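Local structure of aspartate aminotransferase, cytoplasmic (Schizosaccharomyces pombe 972h-, 6JPK) at residues A[356-361]-A[382-387]; A[333-338]-A[346-351]; A[155-160]-A[194-199]. The protein catalyses the pyridoxal 5'-phosphate-dependent transfer of an amino group from L-aspartate to 2-oxoglutarate, giving oxaloacetate and L-glutamate. The protein carries 1 engineered substitution. All coordinates share one frame; numbering follows the deposited sequence.

Interaction 1: residues A[356-361]-A[382-387]; sequences MFSFTG and GRISMA
T360 grips the carbonyl oxygen of G382 twice. T360 OG1 donates to G382 O at 2.8 Å, in the carbonyl plane and on a lone pair. T360 N reaches G382 O at 3.1 Å, but stands 45° out of that plane. OG1 sits between the backbone N and the carbonyl carbon (chi1 60°), and this leaves methyl CG2 against I384, with T360 CG2 3.6 Å from I384 CG1. An alanine here would probably cost G382 O its in-plane donor and open a gap beside I384.

S358 and I384 are the hydrogen-bonded pair of the two strands. S358 N donates to I384 O at 3.0 Å, and I384 N returns to S358 O at 2.9 Å. Past the strand end, M386 N binds M356 O at 2.7 Å. F357, F359, R383 and S385 project from the opposite face to S358 and I384. There the R383 guanidinium runs beside the F357 ring with the planes 8° apart, and R383 NH1 comes within 3.3 Å of F357 CE1 at an oblique approach. The F359 ring is turned almost square to the guanidinium and touches R383 CB through CE1, at 3.8 Å.

S385 OG accepts from A387 N in an ST turn. Outside the two segments, S385 OG bonds to V37 O and S358 OG to Q353. R383 probably binds L-aspartate, and F357 lies near G38 and N191, which probably do so too. The face of this two-stranded antiparallel sheet that carries F357 and R383 probably lines the substrate pocket, as in related aspartate aminotransferases.

Interaction 2: residues A[333-338]-A[346-351]; sequences RLRDSL and SWDHIT
R335 and W347 mark the closest backbone approach, with R335 CA 6.0 Å from W347 CA. The contact packs the last turns of the long helix 310-340 against the residues leading into the short helix 349-352, after the chain has turned back. The two segments run in roughly opposite directions in this pyridoxal-phosphate-dependent aminotransferase fold.

R335 has the largest share of the contact. Its CG is anti to the backbone N (chi1 178°), and the chain runs across the opposite segment toward D348. R335 CG passes 3.5 Å from W347 O, and the T351 side chain crosses it at a slant, with T351 CG2 3.8 Å from R335 CD. The guanidinium then meets D348 side-on, with NE and NH2 both bonded to one oxygen. R335 NE is 3.1 Å from D348 OD2 and R335 NH2 is also 3.1 Å from it. Both nitrogens come from the same face of the carboxylate: NH2 on its syn side, NE from 45° above its plane. D348 OD2 itself stays close to the guanidinium plane. R335 NH1 turns to D336 OD1 of its own helix, at 3.1 Å. One arginine thus joins two carboxylates in a salt-bridge network.

The apolar side of the contact is made by L334, L338, W347 and I350. Helix 394-407 packs on the two leucines through A398 and F401. L334 CD2 is 4.3 Å from I350 CG2. The indole of W347 is held at its NE1 by T343 O, and R163 makes a cation-pi contact with it. L338 CD1 sits over one face of this indole, offset toward the rim, 4.0 Å from the centroid of the W347 six-membered ring.

Interaction 3: residues A[155-160]-A[194-199]; sequences YPYWDA and GIDPTR
Y157 reaches across to the backbone of I195 with its phenol. Y157 OH donates to I195 O at 2.7 Å, in the carbonyl plane and on a lone pair. The oxygen lies at the edge of the phenol ring, near its plane. CG of Y157 is anti to the backbone N (chi1 -160°), which extends the ring toward 194-199. The Y157 side chain crosses that of P197 at about a right angle, and its hydroxyl rests 3.4 Å from P197 CD.

Y157 sits at the break in strand 152-159, near one margin of the mixed central sheet of the large domain of this pyridoxal-phosphate enzyme. The loop it holds leads from strand 182-186 to helix 199-211, which T198 N-caps. H190 stacks on the Y157 ring. F165 of the neighbouring strand touches Y157, I195 and P197.

The first torsion of I195 sets its branches. CG1 is anti to the backbone N (chi1 -169°), and methyl CG2 falls between the N and the carbonyl carbon. CG2 faces both aromatic residues. It meets the edge of the W158 indole near its plane, with I195 CG2 4.0 Å from W158 CZ3, and it also lies 4.0 Å from Y157 CE1. Next in the chain, D196 turns its carboxylate to the backbone N of A189 and of H190.

Interaction 1 is the most deeply buried and the only one built on paired strands, with backbone bonds and a ring-guanidinium contact. Interaction 2 is partly buried and lies farther from the centre of the chain. It joins helix 310-340 to segment 346-351 by a salt bridge and an apolar cluster. Interaction 3 is also partly buried but ties the broken strand 152-159 to a loop by one side-chain-to-backbone hydrogen bond and packing of aromatic rings on I195. Interactions 1 and 2 touch where H349 NE2 probably bonds to T360 O, and helix 349-352 runs on to strand 357-359. Interactions 1 and 3 meet through the rings of F359 and W158, edge to face. Interactions 2 and 3 do not touch.

Interaction 1: residues A[356-361]-A[382-387]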
ATOM      1  N   MET A 356      18.125  -8.090  14.939  1.00 12.65           N
ATOM      2  CA  MET A 356      18.121  -6.913  15.796  1.00 17.36           C
ATOM      3  C   MET A 356      17.172  -7.011  16.983  1.00 12.34           C
ATOM      4  O   MET A 356      17.122  -6.068  17.774  1.00 15.73           O
ATOM      5  CB  MET A 356      17.822  -5.647  14.980  1.00 25.77           C
ATOM      6  CG  MET A 356      16.410  -5.479  14.467  1.00 30.47           C
ATOM      7  SD  MET A 356      16.325  -3.825  13.724  1.00 35.21           S
ATOM      8  CE  MET A 356      15.989  -2.830  15.158  1.00 40.59           C
ATOM      9  N   PHE A 357      16.457  -8.124  17.163  1.00  8.60           N
ATOM     10  CA  PHE A 357      15.617  -8.316  18.337  1.00  8.15           C
ATOM     11  C   PHE A 357      16.158  -9.440  19.212  1.00 14.47           C
ATOM     12  O   PHE A 357      16.734 -10.418  18.726  1.00 15.48           O
ATOM     13  CB  PHE A 357      14.166  -8.615  17.943  1.00 11.05           C
ATOM     14  CG  PHE A 357      13.528  -7.517  17.153  1.00 18.67           C
ATOM     15  CD1 PHE A 357      13.261  -6.288  17.745  1.00 22.38           C
ATOM     16  CD2 PHE A 357      13.213  -7.696  15.817  1.00 18.10           C
ATOM     17  CE1 PHE A 357      12.679  -5.262  17.021  1.00 22.85           C
ATOM     18  CE2 PHE A 357      12.625  -6.676  15.085  1.00 19.71           C
ATOM     19  CZ  PHE A 357      12.358  -5.456  15.685  1.00 21.47           C
ATOM     20  N   SER A 358      15.954  -9.298  20.518  1.00 15.45           N
ATOM     21  CA  SER A 358      16.476 -10.250  21.487  1.00 16.73           C
ATOM     22  C   SER A 358      15.486 -10.421  22.625  1.00 13.64           C
ATOM     23  O   SER A 358      15.074  -9.431  23.243  1.00  8.95           O
ATOM     24  CB  SER A 358      17.826  -9.780  22.052  1.00 18.07           C
ATOM     25  OG  SER A 358      18.133 -10.470  23.257  1.00 18.27           O
ATOM     26  N   PHE A 359      15.121 -11.670  22.914  1.00  7.79           N
ATOM     27  CA  PHE A 359      14.491 -11.988  24.192  1.00  9.81           C
ATOM     28  C   PHE A 359      15.612 -12.099  25.224  1.00 11.78           C
ATOM     29  O   PHE A 359      16.435 -13.021  25.160  1.00  8.36           O
ATOM     30  CB  PHE A 359      13.663 -13.271  24.103  1.00  8.00           C
ATOM     31  CG  PHE A 359      12.161 -13.044  24.098  1.00 11.72           C
ATOM     32  CD1 PHE A 359      11.603 -11.953  23.431  1.00 13.99           C
ATOM     33  CD2 PHE A 359      11.305 -13.942  24.741  1.00  9.24           C
ATOM     34  CE1 PHE A 359      10.212 -11.754  23.409  1.00  7.51           C
ATOM     35  CE2 PHE A 359       9.914 -13.742  24.741  1.00  9.44           C
ATOM     36  CZ  PHE A 359       9.371 -12.647  24.070  1.00  8.56           C
ATOM     37  N   THR A 360      15.667 -11.131  26.145  1.00  8.37           N
ATOM     38  CA  THR A 360      16.708 -11.088  27.163  1.00 10.22           C
ATOM     39  C   THR A 360      16.490 -12.113  28.267  1.00 12.92           C
ATOM     40  O   THR A 360      17.456 -12.513  28.927  1.00 14.63           O
ATOM     41  CB  THR A 360      16.767  -9.695  27.803  1.00 11.81           C
ATOM     42  OG1 THR A 360      15.496  -9.405  28.404  1.00 10.64           O
ATOM     43  CG2 THR A 360      17.093  -8.621  26.752  1.00 11.22           C
ATOM     44  N   GLY A 361      15.242 -12.526  28.494  1.00 12.75           N
ATOM     45  CA  GLY A 361      14.893 -13.347  29.632  1.00 12.05           C
ATOM     46  C   GLY A 361      14.503 -12.575  30.877  1.00 13.73           C
ATOM     47  O   GLY A 361      14.189 -13.196  31.897  1.00 11.89           O
ATOM     48  N   GLY A 382      10.467  -8.598  27.951  1.00  9.22           N
ATOM     49  CA  GLY A 382      11.911  -8.681  27.901  1.00  8.34           C
ATOM     50  C   GLY A 382      12.519  -8.544  26.523  1.00  8.28           C
ATOM     51  O   GLY A 382      13.743  -8.678  26.393  1.00  8.18           O
ATOM     52  N   ARG A 383      11.719  -8.268  25.493  1.00  7.85           N
ATOM     53  CA  ARG A 383      12.282  -8.044  24.166  1.00  7.65           C
ATOM     54  C   ARG A 383      13.004  -6.702  24.122  1.00  7.72           C
ATOM     55  O   ARG A 383      12.441  -5.681  24.523  1.00  7.76           O
ATOM     56  CB  ARG A 383      11.191  -8.068  23.095  1.00  7.40           C
ATOM     57  CG  ARG A 383      11.763  -7.919  21.670  1.00  9.00           C
ATOM     58  CD  ARG A 383      10.775  -7.296  20.701  1.00 16.12           C
ATOM     59  NE  ARG A 383      10.462  -5.924  21.068  1.00 25.68           N
ATOM     60  CZ  ARG A 383      10.070  -4.985  20.213  1.00 27.10           C
ATOM     61  NH1 ARG A 383       9.943  -5.265  18.927  1.00 25.19           N
ATOM     62  NH2 ARG A 383       9.814  -3.758  20.651  1.00 26.74           N
ATOM     63  N   ILE A 384      14.250  -6.700  23.624  1.00  7.75           N
ATOM     64  CA  ILE A 384      14.950  -5.459  23.315  1.00  9.44           C
ATOM     65  C   ILE A 384      15.323  -5.428  21.841  1.00 11.63           C
ATOM     66  O   ILE A 384      15.503  -6.457  21.179  1.00 13.39           O
ATOM     67  CB  ILE A 384      16.212  -5.239  24.172  1.00 10.56           C
ATOM     68  CG1 ILE A 384      17.241  -6.345  23.928  1.00 10.09           C
ATOM     69  CG2 ILE A 384      15.832  -5.131  25.661  1.00  9.72           C
ATOM     70  CD1 ILE A 384      18.618  -6.022  24.535  1.00 11.08           C
ATOM     71  N   SER A 385      15.448  -4.218  21.328  1.00 11.75           N
ATOM     72  CA  SER A 385      16.051  -4.006  20.022  1.00 13.30           C
ATOM     73  C   SER A 385      17.539  -3.736  20.207  1.00 14.88           C
ATOM     74  O   SER A 385      17.927  -2.782  20.899  1.00 14.66           O
ATOM     75  CB  SER A 385      15.378  -2.847  19.301  1.00 15.78           C
ATOM     76  OG  SER A 385      16.138  -2.486  18.174  1.00 17.04           O
ATOM     77  N   MET A 386      18.372  -4.587  19.607  1.00 13.27           N
ATOM     78  CA  MET A 386      19.810  -4.380  19.708  1.00 14.55           C
ATOM     79  C   MET A 386      20.247  -3.102  19.004  1.00 15.55           C
ATOM     80  O   MET A 386      21.329  -2.586  19.304  1.00 14.70           O
ATOM     81  CB  MET A 386      20.571  -5.577  19.128  1.00 16.94           C
ATOM     82  CG  MET A 386      20.358  -6.905  19.856  1.00 17.64           C
ATOM     83  SD  MET A 386      20.916  -6.886  21.578  1.00 15.96           S
ATOM     84  CE  MET A 386      22.601  -6.305  21.375  1.00 14.65           C
ATOM     85  N   ALA A 387      19.430  -2.572  18.087  1.00 14.43           N
ATOM     86  CA  ALA A 387      19.835  -1.380  17.345  1.00 16.96           C
ATOM     87  C   ALA A 387      19.931  -0.162  18.249  1.00 15.60           C
ATOM     88  O   ALA A 387      20.676   0.775  17.939  1.00 13.55           O
ATOM     89  CB  ALA A 387      18.861  -1.102  16.193  1.00 15.20           C
TER

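Interaction 2: residues A[333-338]-A[346-351]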
ATOM      1  N   ARG A 333      29.267  -7.310  23.406  1.00 10.76           N
ATOM      2  CA  ARG A 333      29.567  -6.375  24.491  1.00 11.08           C
ATOM      3  C   ARG A 333      28.616  -6.586  25.661  1.00 10.98           C
ATOM      4  O   ARG A 333      29.041  -6.673  26.818  1.00 11.31           O
ATOM      5  CB  ARG A 333      29.481  -4.922  24.005  1.00 11.37           C
ATOM      6  CG  ARG A 333      30.612  -4.438  23.093  1.00 16.87           C
ATOM      7  CD  ARG A 333      31.930  -4.184  23.842  1.00 17.64           C
ATOM      8  NE  ARG A 333      31.778  -3.228  24.934  1.00 18.98           N
ATOM      9  CZ  ARG A 333      31.703  -1.911  24.764  1.00 20.06           C
ATOM     10  NH1 ARG A 333      31.764  -1.398  23.540  1.00 14.21           N
ATOM     11  NH2 ARG A 333      31.567  -1.104  25.816  1.00 16.14           N
ATOM     12  N   LEU A 334      27.318  -6.672  25.374  1.00 10.55           N
ATOM     13  CA  LEU A 334      26.334  -6.869  26.435  1.00 13.86           C
ATOM     14  C   LEU A 334      26.594  -8.168  27.196  1.00 13.63           C
ATOM     15  O   LEU A 334      26.667  -8.172  28.431  1.00 10.89           O
ATOM     16  CB  LEU A 334      24.920  -6.857  25.843  1.00 12.80           C
ATOM     17  CG  LEU A 334      23.784  -6.980  26.851  1.00 14.25           C
ATOM     18  CD1 LEU A 334      23.892  -5.894  27.923  1.00 10.21           C
ATOM     19  CD2 LEU A 334      22.432  -6.927  26.136  1.00 13.27           C
ATOM     20  N   ARG A 335      26.763  -9.278  26.469  1.00 11.46           N
ATOM     21  CA  ARG A 335      27.032 -10.559  27.118  1.00 12.77           C
ATOM     22  C   ARG A 335      28.334 -10.526  27.909  1.00 13.77           C
ATOM     23  O   ARG A 335      28.387 -11.004  29.052  1.00 13.55           O
ATOM     24  CB  ARG A 335      27.080 -11.684  26.084  1.00 13.62           C
ATOM     25  CG  ARG A 335      27.402 -13.059  26.696  1.00 20.62           C
ATOM     26  CD  ARG A 335      28.421 -13.831  25.874  1.00 29.81           C
ATOM     27  NE  ARG A 335      28.842 -15.085  26.500  1.00 35.54           N
ATOM     28  CZ  ARG A 335      30.022 -15.273  27.093  1.00 37.26           C
ATOM     29  NH1 ARG A 335      30.910 -14.289  27.148  1.00 39.10           N
ATOM     30  NH2 ARG A 335      30.319 -16.450  27.631  1.00 34.24           N
ATOM     31  N   ASP A 336      29.398  -9.959  27.323  1.00 11.38           N
ATOM     32  CA  ASP A 336      30.686  -9.932  28.012  1.00 11.91           C
ATOM     33  C   ASP A 336      30.610  -9.137  29.304  1.00 12.18           C
ATOM     34  O   ASP A 336      31.280  -9.480  30.282  1.00 14.60           O
ATOM     35  CB  ASP A 336      31.775  -9.361  27.104  1.00 18.15           C
ATOM     36  CG  ASP A 336      32.208 -10.348  26.026  1.00 22.24           C
ATOM     37  OD1 ASP A 336      31.718 -11.501  26.034  1.00 21.37           O
ATOM     38  OD2 ASP A 336      33.035  -9.970  25.173  1.00 22.05           O
ATOM     39  N   SER A 337      29.814  -8.065  29.336  1.00 11.98           N
ATOM     40  CA  SER A 337      29.731  -7.280  30.569  1.00 12.85           C
ATOM     41  C   SER A 337      28.928  -8.004  31.640  1.00 14.44           C
ATOM     42  O   SER A 337      29.262  -7.930  32.828  1.00 14.00           O
ATOM     43  CB  SER A 337      29.117  -5.911  30.299  1.00 13.16           C
ATOM     44  OG  SER A 337      30.004  -5.109  29.548  1.00 19.14           O
ATOM     45  N   LEU A 338      27.856  -8.694  31.238  1.00 11.82           N
ATOM     46  CA  LEU A 338      27.071  -9.477  32.182  1.00 11.81           C
ATOM     47  C   LEU A 338      27.893 -10.619  32.773  1.00 16.48           C
ATOM     48  O   LEU A 338      27.762 -10.938  33.961  1.00 16.23           O
ATOM     49  CB  LEU A 338      25.816 -10.012  31.490  1.00 12.29           C
ATOM     50  CG  LEU A 338      24.819  -8.951  31.036  1.00 13.06           C
ATOM     51  CD1 LEU A 338      23.719  -9.586  30.190  1.00 11.61           C
ATOM     52  CD2 LEU A 338      24.224  -8.254  32.245  1.00 18.41           C
ATOM     53  N   SER A 346      22.630 -17.687  32.981  1.00 22.25           N
ATOM     54  CA  SER A 346      23.461 -17.829  31.793  1.00 21.68           C
ATOM     55  C   SER A 346      23.033 -16.796  30.760  1.00 18.97           C
ATOM     56  O   SER A 346      21.844 -16.496  30.621  1.00 15.90           O
ATOM     57  CB  SER A 346      23.363 -19.236  31.209  1.00 25.11           C
ATOM     58  OG  SER A 346      22.037 -19.503  30.795  1.00 32.23           O
ATOM     59  N   TRP A 347      24.013 -16.245  30.046  1.00 14.39           N
ATOM     60  CA  TRP A 347      23.776 -15.118  29.156  1.00 13.48           C
ATOM     61  C   TRP A 347      24.221 -15.417  27.736  1.00 14.78           C
ATOM     62  O   TRP A 347      24.217 -14.516  26.888  1.00 11.98           O
ATOM     63  CB  TRP A 347      24.453 -13.860  29.729  1.00 10.77           C
ATOM     64  CG  TRP A 347      23.814 -13.526  31.038  1.00 11.83           C
ATOM     65  CD1 TRP A 347      24.282 -13.818  32.295  1.00 13.12           C
ATOM     66  CD2 TRP A 347      22.522 -12.928  31.219  1.00 12.90           C
ATOM     67  NE1 TRP A 347      23.371 -13.400  33.246  1.00 12.97           N
ATOM     68  CE2 TRP A 347      22.282 -12.859  32.609  1.00 12.21           C
ATOM     69  CE3 TRP A 347      21.551 -12.431  30.338  1.00 11.92           C
ATOM     70  CZ2 TRP A 347      21.111 -12.311  33.138  1.00 15.92           C
ATOM     71  CZ3 TRP A 347      20.389 -11.887  30.863  1.00 10.68           C
ATOM     72  CH2 TRP A 347      20.179 -11.837  32.253  1.00 13.42           C
ATOM     73  N   ASP A 348      24.550 -16.677  27.444  1.00 15.52           N
ATOM     74  CA  ASP A 348      24.973 -17.054  26.101  1.00 17.86           C
ATOM     75  C   ASP A 348      23.858 -16.935  25.067  1.00  9.81           C
ATOM     76  O   ASP A 348      24.157 -16.851  23.873  1.00 10.18           O
ATOM     77  CB  ASP A 348      25.538 -18.472  26.112  1.00 22.91           C
ATOM     78  CG  ASP A 348      26.807 -18.573  26.941  1.00 35.78           C
ATOM     79  OD1 ASP A 348      26.766 -19.177  28.038  1.00 44.02           O
ATOM     80  OD2 ASP A 348      27.834 -18.001  26.515  1.00 36.33           O
ATOM     81  N   HIS A 349      22.595 -16.904  25.487  1.00  9.63           N
ATOM     82  CA  HIS A 349      21.519 -16.699  24.520  1.00 12.99           C
ATOM     83  C   HIS A 349      21.636 -15.342  23.841  1.00 11.50           C
ATOM     84  O   HIS A 349      21.213 -15.189  22.693  1.00  9.05           O
ATOM     85  CB  HIS A 349      20.149 -16.837  25.197  1.00 11.01           C
ATOM     86  CG  HIS A 349      19.924 -15.875  26.328  1.00 11.79           C
ATOM     87  ND1 HIS A 349      20.592 -15.968  27.532  1.00 12.48           N
ATOM     88  CD2 HIS A 349      19.094 -14.810  26.441  1.00 11.14           C
ATOM     89  CE1 HIS A 349      20.189 -14.998  28.334  1.00 13.22           C
ATOM     90  NE2 HIS A 349      19.276 -14.284  27.700  1.00 12.24           N
ATOM     91  N   ILE A 350      22.213 -14.350  24.528  1.00 11.87           N
ATOM     92  CA  ILE A 350      22.400 -13.033  23.922  1.00 11.17           C
ATOM     93  C   ILE A 350      23.221 -13.137  22.643  1.00 13.02           C
ATOM     94  O   ILE A 350      22.923 -12.472  21.645  1.00 10.20           O
ATOM     95  CB  ILE A 350      23.058 -12.055  24.914  1.00 12.69           C
ATOM     96  CG1 ILE A 350      22.228 -11.903  26.198  1.00 14.34           C
ATOM     97  CG2 ILE A 350      23.244 -10.694  24.242  1.00  9.26           C
ATOM     98  CD1 ILE A 350      20.830 -11.355  25.967  1.00 14.06           C
ATOM     99  N   THR A 351      24.278 -13.952  22.652  1.00  9.33           N
ATOM    100  CA  THR A 351      25.102 -14.086  21.452  1.00  9.36           C
ATOM    101  C   THR A 351      24.696 -15.274  20.573  1.00 11.58           C
ATOM    102  O   THR A 351      25.138 -15.346  19.420  1.00 12.83           O
ATOM    103  CB  THR A 351      26.598 -14.173  21.829  1.00 12.18           C
ATOM    104  OG1 THR A 351      26.804 -15.236  22.759  1.00 13.50           O
ATOM    105  CG2 THR A 351      27.079 -12.853  22.471  1.00  9.94           C
TER

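Interaction 3: residues A[155-160]-A[194-199]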
ATOM      1  N   TYR A 155       2.228 -22.395  17.781  1.00  8.90           N
ATOM      2  CA  TYR A 155       3.145 -23.436  18.181  1.00 10.44           C
ATOM      3  C   TYR A 155       4.157 -22.867  19.168  1.00 10.72           C
ATOM      4  O   TYR A 155       4.492 -21.679  19.090  1.00  9.96           O
ATOM      5  CB  TYR A 155       3.874 -24.070  16.982  1.00 10.97           C
ATOM      6  CG  TYR A 155       4.585 -23.125  16.029  1.00  8.58           C
ATOM      7  CD1 TYR A 155       5.936 -22.841  16.185  1.00  8.13           C
ATOM      8  CD2 TYR A 155       3.913 -22.556  14.948  1.00  8.08           C
ATOM      9  CE1 TYR A 155       6.597 -21.993  15.313  1.00  7.86           C
ATOM     10  CE2 TYR A 155       4.564 -21.699  14.073  1.00  7.81           C
ATOM     11  CZ  TYR A 155       5.910 -21.436  14.248  1.00  8.36           C
ATOM     12  OH  TYR A 155       6.566 -20.601  13.376  1.00  7.48           O
ATOM     13  N   PRO A 156       4.581 -23.655  20.155  1.00 11.71           N
ATOM     14  CA  PRO A 156       5.563 -23.163  21.136  1.00 12.82           C
ATOM     15  C   PRO A 156       6.867 -22.775  20.455  1.00 12.83           C
ATOM     16  O   PRO A 156       7.279 -23.393  19.468  1.00  8.78           O
ATOM     17  CB  PRO A 156       5.762 -24.366  22.073  1.00 12.74           C
ATOM     18  CG  PRO A 156       4.543 -25.204  21.884  1.00 14.42           C
ATOM     19  CD  PRO A 156       4.130 -25.021  20.452  1.00 10.41           C
ATOM     20  N   TYR A 157       7.516 -21.731  20.977  1.00 11.29           N
ATOM     21  CA  TYR A 157       8.768 -21.293  20.366  1.00 12.70           C
ATOM     22  C   TYR A 157       9.825 -20.895  21.396  1.00 11.17           C
ATOM     23  O   TYR A 157      10.971 -21.345  21.319  1.00  9.47           O
ATOM     24  CB  TYR A 157       8.523 -20.132  19.390  1.00  7.86           C
ATOM     25  CG  TYR A 157       9.667 -19.994  18.427  1.00  9.15           C
ATOM     26  CD1 TYR A 157      10.751 -19.168  18.717  1.00  9.76           C
ATOM     27  CD2 TYR A 157       9.700 -20.739  17.253  1.00  7.76           C
ATOM     28  CE1 TYR A 157      11.825 -19.068  17.851  1.00  9.82           C
ATOM     29  CE2 TYR A 157      10.775 -20.648  16.374  1.00 10.77           C
ATOM     30  CZ  TYR A 157      11.833 -19.809  16.676  1.00 10.17           C
ATOM     31  OH  TYR A 157      12.904 -19.709  15.811  1.00  9.44           O
ATOM     32  N   TRP A 158       9.471 -20.046  22.350  1.00 12.40           N
ATOM     33  CA  TRP A 158      10.420 -19.613  23.368  1.00 13.46           C
ATOM     34  C   TRP A 158      10.335 -20.546  24.568  1.00 12.27           C
ATOM     35  O   TRP A 158       9.277 -20.670  25.186  1.00 12.11           O
ATOM     36  CB  TRP A 158      10.148 -18.168  23.789  1.00  8.18           C
ATOM     37  CG  TRP A 158      11.087 -17.613  24.858  1.00 10.88           C
ATOM     38  CD1 TRP A 158      10.757 -17.240  26.139  1.00 10.46           C
ATOM     39  CD2 TRP A 158      12.491 -17.352  24.718  1.00  8.32           C
ATOM     40  NE1 TRP A 158      11.875 -16.765  26.794  1.00  8.59           N
ATOM     41  CE2 TRP A 158      12.946 -16.819  25.942  1.00 11.05           C
ATOM     42  CE3 TRP A 158      13.404 -17.500  23.668  1.00 10.18           C
ATOM     43  CZ2 TRP A 158      14.276 -16.443  26.144  1.00  8.59           C
ATOM     44  CZ3 TRP A 158      14.720 -17.130  23.870  1.00  8.79           C
ATOM     45  CH2 TRP A 158      15.146 -16.612  25.101  1.00  8.50           C
ATOM     46  N   ASP A 159      11.448 -21.195  24.891  1.00 14.44           N
ATOM     47  CA  ASP A 159      11.590 -21.996  26.108  1.00 14.08           C
ATOM     48  C   ASP A 159      12.205 -21.078  27.161  1.00 13.07           C
ATOM     49  O   ASP A 159      13.416 -20.858  27.171  1.00 11.44           O
ATOM     50  CB  ASP A 159      12.454 -23.225  25.819  1.00 15.21           C
ATOM     51  CG  ASP A 159      12.776 -24.057  27.061  1.00 19.36           C
ATOM     52  OD1 ASP A 159      12.503 -23.634  28.210  1.00 18.42           O
ATOM     53  OD2 ASP A 159      13.323 -25.165  26.874  1.00 18.90           O
ATOM     54  N   ALA A 160      11.368 -20.526  28.047  1.00 10.35           N
ATOM     55  CA  ALA A 160      11.833 -19.455  28.928  1.00 12.32           C
ATOM     56  C   ALA A 160      12.826 -19.964  29.969  1.00 14.28           C
ATOM     57  O   ALA A 160      13.812 -19.282  30.281  1.00 16.32           O
ATOM     58  CB  ALA A 160      10.637 -18.779  29.605  1.00 12.08           C
ATOM     59  N   GLY A 194      14.818 -13.663  18.470  1.00  8.22           N
ATOM     60  CA  GLY A 194      16.147 -13.738  17.918  1.00  7.65           C
ATOM     61  C   GLY A 194      16.732 -15.130  17.793  1.00  9.25           C
ATOM     62  O   GLY A 194      17.800 -15.274  17.184  1.00 10.18           O
ATOM     63  N   ILE A 195      16.094 -16.164  18.346  1.00  7.62           N
ATOM     64  CA  ILE A 195      16.671 -17.506  18.332  1.00  8.62           C
ATOM     65  C   ILE A 195      16.005 -18.301  17.218  1.00  9.72           C
ATOM     66  O   ILE A 195      14.771 -18.340  17.119  1.00 11.62           O
ATOM     67  CB  ILE A 195      16.560 -18.201  19.709  1.00  9.30           C
ATOM     68  CG1 ILE A 195      17.406 -19.486  19.743  1.00 10.94           C
ATOM     69  CG2 ILE A 195      15.098 -18.489  20.143  1.00 10.36           C
ATOM     70  CD1 ILE A 195      18.901 -19.238  19.662  1.00 12.39           C
ATOM     71  N   ASP A 196      16.842 -18.910  16.341  1.00  9.20           N
ATOM     72  CA  ASP A 196      16.487 -19.711  15.177  1.00 10.40           C
ATOM     73  C   ASP A 196      16.760 -21.194  15.411  1.00 10.83           C
ATOM     74  O   ASP A 196      17.663 -21.557  16.172  1.00  8.90           O
ATOM     75  CB  ASP A 196      17.280 -19.273  13.939  1.00 12.24           C
ATOM     76  CG  ASP A 196      17.013 -17.839  13.555  1.00 18.43           C
ATOM     77  OD1 ASP A 196      16.003 -17.285  14.047  1.00 22.03           O
ATOM     78  OD2 ASP A 196      17.804 -17.268  12.763  1.00 16.60           O
ATOM     79  N   PRO A 197      16.014 -22.079  14.749  1.00 11.55           N
ATOM     80  CA  PRO A 197      16.374 -23.500  14.776  1.00 10.63           C
ATOM     81  C   PRO A 197      17.730 -23.699  14.123  1.00 11.73           C
ATOM     82  O   PRO A 197      18.095 -22.981  13.190  1.00 10.66           O
ATOM     83  CB  PRO A 197      15.263 -24.179  13.951  1.00 10.55           C
ATOM     84  CG  PRO A 197      14.156 -23.155  13.841  1.00  9.55           C
ATOM     85  CD  PRO A 197      14.824 -21.809  13.923  1.00 10.08           C
ATOM     86  N   THR A 198      18.476 -24.690  14.611  1.00 12.46           N
ATOM     87  CA  THR A 198      19.652 -25.148  13.877  1.00 12.82           C
ATOM     88  C   THR A 198      19.235 -25.807  12.565  1.00  9.17           C
ATOM     89  O   THR A 198      18.074 -26.194  12.374  1.00  9.63           O
ATOM     90  CB  THR A 198      20.448 -26.172  14.682  1.00 17.40           C
ATOM     91  OG1 THR A 198      19.658 -27.351  14.853  1.00 14.08           O
ATOM     92  CG2 THR A 198      20.810 -25.626  16.030  1.00 27.55           C
ATOM     93  N   ARG A 199      20.217 -25.997  11.674  1.00  9.28           N
ATOM     94  CA  ARG A 199      19.933 -26.702  10.427  1.00 12.89           C
ATOM     95  C   ARG A 199      19.406 -28.103  10.699  1.00 12.86           C
ATOM     96  O   ARG A 199      18.434 -28.540  10.071  1.00 10.90           O
ATOM     97  CB  ARG A 199      21.176 -26.734   9.541  1.00 12.71           C
ATOM     98  CG  ARG A 199      21.502 -25.330   9.017  1.00 11.52           C
ATOM     99  CD  ARG A 199      22.571 -25.345   7.964  1.00 11.45           C
ATOM    100  NE  ARG A 199      22.840 -23.992   7.483  1.00 13.96           N
ATOM    101  CZ  ARG A 199      23.718 -23.707   6.528  1.00 16.20           C
ATOM    102  NH1 ARG A 199      24.411 -24.684   5.959  1.00 16.03           N
ATOM    103  NH2 ARG A 199      23.895 -22.451   6.141  1.00 16.95           N
TER